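Local coordinates for uncharacterized protein (Bordetella bronchiseptica, PDB 4XG0) that probably acts as a kinase of the DUF1537 family, transferring phosphate to acid sugars in their catabolism, with a sugar-binding N-terminal and a nucleotide-binding C-terminal domain, at residues V356-D361 against V401-G406; V261-Q266 against A317-A322. All blocks are in the same frame, centred on the assembly; numbering follows the deposited sequence.

Contact 1: residues V356-D361 against V401-G406; sequences VATGGD and VTKAGG
Thr-358 and Lys-403 lie side by side on two neighbouring parallel strands, their side chains pointing the same way. With chi1 at -166°, OG1 of Thr-358 swings beside its own carbonyl carbon and gives a hydrogen bond of 2.8 Å to Lys-403 O, arriving from above the carbonyl plane, 65° out of it. A long, flexible lysine suits the neighbouring place: its chain runs straight to CG and CD, then bends at chi3 (77°) and chi4, which brings the ammonium alongside the threonine hydroxyl. NZ there bonds Ala-404 O at 2.8 Å and, weakly, Thr-358 OG1 at 3.2 Å; Phe-407 O and Gln-273 OE1 also accept from it, so this buried charge is well supplied with acceptors.

Further back, Val-356 and Val-401 pack in parallel, CG1 to CG1 at 4.1 Å, branched side chains suited to a buried sheet face covered by helix 412-421. Ala-357 N bonds Val-401 O at 2.9 Å, while the return bond from Lys-403 N to Ala-357 O is weak.

A cis peptide precedes Gly-359, whose CA comes 3.5 Å from Gly-405 N, leaving no room for a CB on that side, which suits glycine. One water accepts from both Gly-360 N and Gly-405 N. Gly-359 is the N-cap of helix 360-369, and the strand-turn-helix recalls the glycine-rich turn of Rossmann-type folds, as might suit a nucleotide-binding domain.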
loop_
_atom_site.group_PDB
_atom_site.type_symbol
_atom_site.label_atom_id
_atom_site.label_comp_id
_atom_site.label_asym_id
_atom_site.label_seq_id
_atom_site.Cartn_x
_atom_site.Cartn_y
_atom_site.Cartn_z
ATOM N N VAL A 356 10.183 -10.513 10.422
ATOM C CA VAL A 356 9.016 -11.239 10.865
ATOM C C VAL A 356 9.526 -12.515 11.553
ATOM O O VAL A 356 10.414 -13.211 11.033
ATOM C CB VAL A 356 8.118 -11.654 9.662
ATOM C CG1 VAL A 356 6.931 -12.431 10.145
ATOM C CG2 VAL A 356 7.678 -10.457 8.869
ATOM N N ALA A 357 9.037 -12.803 12.744
ATOM C CA ALA A 357 9.550 -13.958 13.477
ATOM C C ALA A 357 8.411 -14.797 14.000
ATOM O O ALA A 357 7.460 -14.300 14.617
ATOM C CB ALA A 357 10.479 -13.517 14.640
ATOM N N THR A 358 8.495 -16.095 13.731
ATOM C CA THR A 358 7.556 -17.055 14.279
ATOM C C THR A 358 8.282 -18.388 14.565
ATOM O O THR A 358 9.212 -18.748 13.853
ATOM C CB THR A 358 6.364 -17.277 13.305
ATOM O OG1 THR A 358 5.295 -17.956 13.970
ATOM C CG2 THR A 358 6.765 -18.113 12.117
ATOM N N GLY A 359 7.951 -19.075 15.656
ATOM C CA GLY A 359 7.054 -18.573 16.674
ATOM C C GLY A 359 7.801 -17.851 17.792
ATOM O O GLY A 359 8.789 -17.143 17.532
ATOM N N GLY A 360 7.335 -18.057 19.026
ATOM C CA GLY A 360 7.791 -17.298 20.182
ATOM C C GLY A 360 9.260 -17.513 20.500
ATOM O O GLY A 360 9.983 -16.611 20.921
ATOM N N ASP A 361 9.691 -18.746 20.337
ATOM C CA ASP A 361 11.091 -19.084 20.488
ATOM C C ASP A 361 11.948 -18.261 19.539
ATOM O O ASP A 361 12.967 -17.655 19.911
ATOM C CB ASP A 361 11.236 -20.560 20.132
ATOM C CG ASP A 361 12.386 -21.199 20.813
ATOM O OD1 ASP A 361 13.226 -20.445 21.325
ATOM O OD2 ASP A 361 12.448 -22.454 20.837
ATOM N N VAL A 401 7.399 -7.953 13.209
ATOM C CA VAL A 401 6.147 -8.657 13.378
ATOM C C VAL A 401 6.478 -9.946 14.086
ATOM O O VAL A 401 7.434 -10.639 13.737
ATOM C CB VAL A 401 5.507 -9.011 12.007
ATOM C CG1 VAL A 401 4.370 -10.018 12.161
ATOM C CG2 VAL A 401 5.034 -7.766 11.278
ATOM N N THR A 402 5.691 -10.273 15.094
ATOM C CA THR A 402 5.884 -11.524 15.779
ATOM C C THR A 402 4.583 -12.340 15.715
ATOM O O THR A 402 3.466 -11.806 15.568
ATOM C CB THR A 402 6.342 -11.282 17.232
ATOM O OG1 THR A 402 5.484 -10.303 17.824
ATOM C CG2 THR A 402 7.766 -10.742 17.252
ATOM N N LYS A 403 4.730 -13.652 15.829
ATOM C CA LYS A 403 3.574 -14.530 15.692
ATOM C C LYS A 403 3.849 -15.856 16.357
ATOM O O LYS A 403 4.956 -16.378 16.262
ATOM C CB LYS A 403 3.255 -14.772 14.207
ATOM C CG LYS A 403 2.037 -15.610 13.941
ATOM C CD LYS A 403 1.822 -15.878 12.440
ATOM C CE LYS A 403 2.773 -16.952 11.894
ATOM N NZ LYS A 403 2.484 -18.312 12.493
ATOM N N ALA A 404 2.840 -16.413 17.007
ATOM C CA ALA A 404 2.997 -17.746 17.552
ATOM C C ALA A 404 3.063 -18.743 16.387
ATOM O O ALA A 404 2.471 -18.520 15.328
ATOM C CB ALA A 404 1.884 -18.067 18.486
ATOM N N GLY A 405 3.794 -19.826 16.596
ATOM C CA GLY A 405 4.129 -20.760 15.543
ATOM C C GLY A 405 2.907 -21.421 14.946
ATOM O O GLY A 405 2.868 -21.647 13.747
ATOM N N GLY A 406 1.914 -21.725 15.779
ATOM C CA GLY A 406 0.745 -22.452 15.318
ATOM C C GLY A 406 -0.351 -21.562 14.749
ATOM O O GLY A 406 -1.372 -22.068 14.290
HETATM O O HOH W 1 5.083 -20.186 19.276
#

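Contact 2: residues V261-Q266 against A317-A322; sequences VVVTSQ and ALMLLA
Val-261 to Val-263 pair with Met-319 to Leu-321 in the parallel part of an alpha/beta sheet, their short axes 17° apart. Helix 268-279 packs on the face of Val-261 and Leu-321, helix 334-349 on that of Val-262 and Leu-320. Backbone hydrogen bonds do most of the joining. Val-261 and Val-263 each use both N and O toward the other strand: Val-261 N reaches Leu-318 O at 2.8 Å and Val-263 N reaches Leu-320 O at 2.9 Å, while Leu-320 N and Ala-322 N return to the two valine carbonyls. All four are short, the most linear at 173° from Val-263 N.

Apolar packing fills both faces, where branched valines and leucines suit a buried strand with helices on either side. Leu-321 sets CD1 3.8 Å from Val-263 CB, the two side chains running alongside each other. Met-319 crosses Val-263 at a slant: its unbranched chain, extended until chi3 turns it (69°), lays CG and SD against CG2, SD at 4.0 Å. Opposite, Val-262 CG2 meets Leu-320 CD1. Small Ala-322 fits beside the turning chain, its CB 3.5 Å from Thr-264 CA.

Polar contacts gather at the Ala-322 carbonyl, which receives Arg-271 NH1 and, through a weak bond of 3.5 Å, Gln-266 NE2.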
loop_
_atom_site.group_PDB
_atom_site.type_symbol
_atom_site.label_atom_id
_atom_site.label_comp_id
_atom_site.label_asym_id
_atom_site.label_seq_id
_atom_site.Cartn_x
_atom_site.Cartn_y
_atom_site.Cartn_z
ATOM N N VAL A 261 12.340 -12.944 7.085
ATOM C CA VAL A 261 11.418 -13.787 7.818
ATOM C C VAL A 261 12.135 -14.985 8.455
ATOM O O VAL A 261 12.830 -15.731 7.776
ATOM C CB VAL A 261 10.301 -14.276 6.890
ATOM C CG1 VAL A 261 9.291 -15.110 7.650
ATOM C CG2 VAL A 261 9.668 -13.100 6.194
ATOM N N VAL A 262 11.974 -15.147 9.778
ATOM C CA VAL A 262 12.681 -16.164 10.510
ATOM C C VAL A 262 11.635 -17.110 11.068
ATOM O O VAL A 262 10.723 -16.697 11.811
ATOM C CB VAL A 262 13.527 -15.566 11.637
ATOM C CG1 VAL A 262 14.266 -16.661 12.335
ATOM C CG2 VAL A 262 14.481 -14.551 11.057
ATOM N N VAL A 263 11.740 -18.363 10.652
ATOM C CA VAL A 263 10.778 -19.387 11.032
ATOM C C VAL A 263 11.481 -20.486 11.789
ATOM O O VAL A 263 12.205 -21.283 11.202
ATOM C CB VAL A 263 10.094 -20.008 9.792
ATOM C CG1 VAL A 263 9.001 -20.999 10.200
ATOM C CG2 VAL A 263 9.554 -18.917 8.909
ATOM N N THR A 264 11.249 -20.526 13.094
ATOM C CA THR A 264 11.869 -21.528 13.956
ATOM C C THR A 264 10.895 -22.602 14.404
ATOM O O THR A 264 11.305 -23.645 14.944
ATOM C CB THR A 264 12.460 -20.865 15.216
ATOM O OG1 THR A 264 11.415 -20.202 15.930
ATOM C CG2 THR A 264 13.499 -19.866 14.843
ATOM N N SER A 265 9.604 -22.382 14.172
ATOM C CA SER A 265 8.600 -23.306 14.677
ATOM C C SER A 265 8.622 -24.602 13.884
ATOM O O SER A 265 8.920 -24.600 12.683
ATOM C CB SER A 265 7.210 -22.690 14.576
ATOM O OG SER A 265 6.274 -23.479 15.263
ATOM N N GLN A 266 8.327 -25.707 14.568
ATOM C CA GLN A 266 8.046 -26.962 13.906
ATOM C C GLN A 266 6.539 -27.263 13.863
ATOM O O GLN A 266 6.140 -28.344 13.424
ATOM C CB GLN A 266 8.781 -28.102 14.613
ATOM C CG GLN A 266 10.283 -27.906 14.623
ATOM C CD GLN A 266 10.871 -27.811 13.219
ATOM O OE1 GLN A 266 10.475 -28.547 12.311
ATOM N NE2 GLN A 266 11.824 -26.896 13.036
ATOM N N ALA A 317 11.725 -10.564 -0.169
ATOM C CA ALA A 317 11.790 -11.217 1.123
ATOM C C ALA A 317 12.870 -12.276 1.145
ATOM O O ALA A 317 13.115 -12.938 0.144
ATOM C CB ALA A 317 10.438 -11.845 1.449
ATOM N N LEU A 318 13.528 -12.409 2.295
ATOM C CA LEU A 318 14.461 -13.504 2.558
ATOM C C LEU A 318 13.877 -14.324 3.706
ATOM O O LEU A 318 13.322 -13.740 4.629
ATOM C CB LEU A 318 15.821 -12.944 2.970
ATOM C CG LEU A 318 16.504 -12.024 1.949
ATOM C CD1 LEU A 318 17.696 -11.326 2.561
ATOM C CD2 LEU A 318 16.919 -12.810 0.750
ATOM N N MET A 319 13.979 -15.650 3.652
ATOM C CA MET A 319 13.491 -16.497 4.736
ATOM C C MET A 319 14.568 -17.431 5.270
ATOM O O MET A 319 15.255 -18.087 4.500
ATOM C CB MET A 319 12.262 -17.313 4.311
ATOM C CG MET A 319 11.658 -18.141 5.426
ATOM S SD MET A 319 10.078 -18.902 4.940
ATOM C CE MET A 319 10.684 -20.078 3.739
ATOM N N LEU A 320 14.728 -17.452 6.596
ATOM C CA LEU A 320 15.532 -18.471 7.270
ATOM C C LEU A 320 14.605 -19.489 7.912
ATOM O O LEU A 320 13.785 -19.144 8.770
ATOM C CB LEU A 320 16.433 -17.853 8.338
ATOM C CG LEU A 320 17.030 -16.500 7.986
ATOM C CD1 LEU A 320 17.942 -16.018 9.124
ATOM C CD2 LEU A 320 17.824 -16.576 6.703
ATOM N N LEU A 321 14.729 -20.733 7.477
ATOM C CA LEU A 321 13.864 -21.813 7.916
ATOM C C LEU A 321 14.604 -22.814 8.823
ATOM O O LEU A 321 15.580 -23.440 8.407
ATOM C CB LEU A 321 13.311 -22.527 6.684
ATOM C CG LEU A 321 12.279 -23.636 6.944
ATOM C CD1 LEU A 321 11.131 -23.079 7.782
ATOM C CD2 LEU A 321 11.791 -24.222 5.617
ATOM N N ALA A 322 14.121 -22.978 10.055
ATOM C CA ALA A 322 14.756 -23.879 11.015
ATOM C C ALA A 322 14.547 -25.323 10.640
ATOM O O ALA A 322 13.465 -25.687 10.229
ATOM C CB ALA A 322 14.194 -23.653 12.396
#

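Contacts 1 and 2 belong to one sheet and meet where strands 259-263 and 354-358 run next to each other: Val-356 O lies 2.8 Å from Val-262 N, and Thr-358 O the same distance from Thr-264 N, both probable hydrogen bonds. Together they join four adjacent parallel strands. Both are largely buried, but contact 1 reaches exposed residues at its glycine-rich end, whereas no touching residue of contact 2 is exposed. Contact 2 relies on regular backbone pairing and aliphatic packing; contact 1 has fewer backbone bonds and adds a lysine, a threonine and a water. Their C-terminal turns also touch, with Gly-405 CA packed against Ser-265 OG.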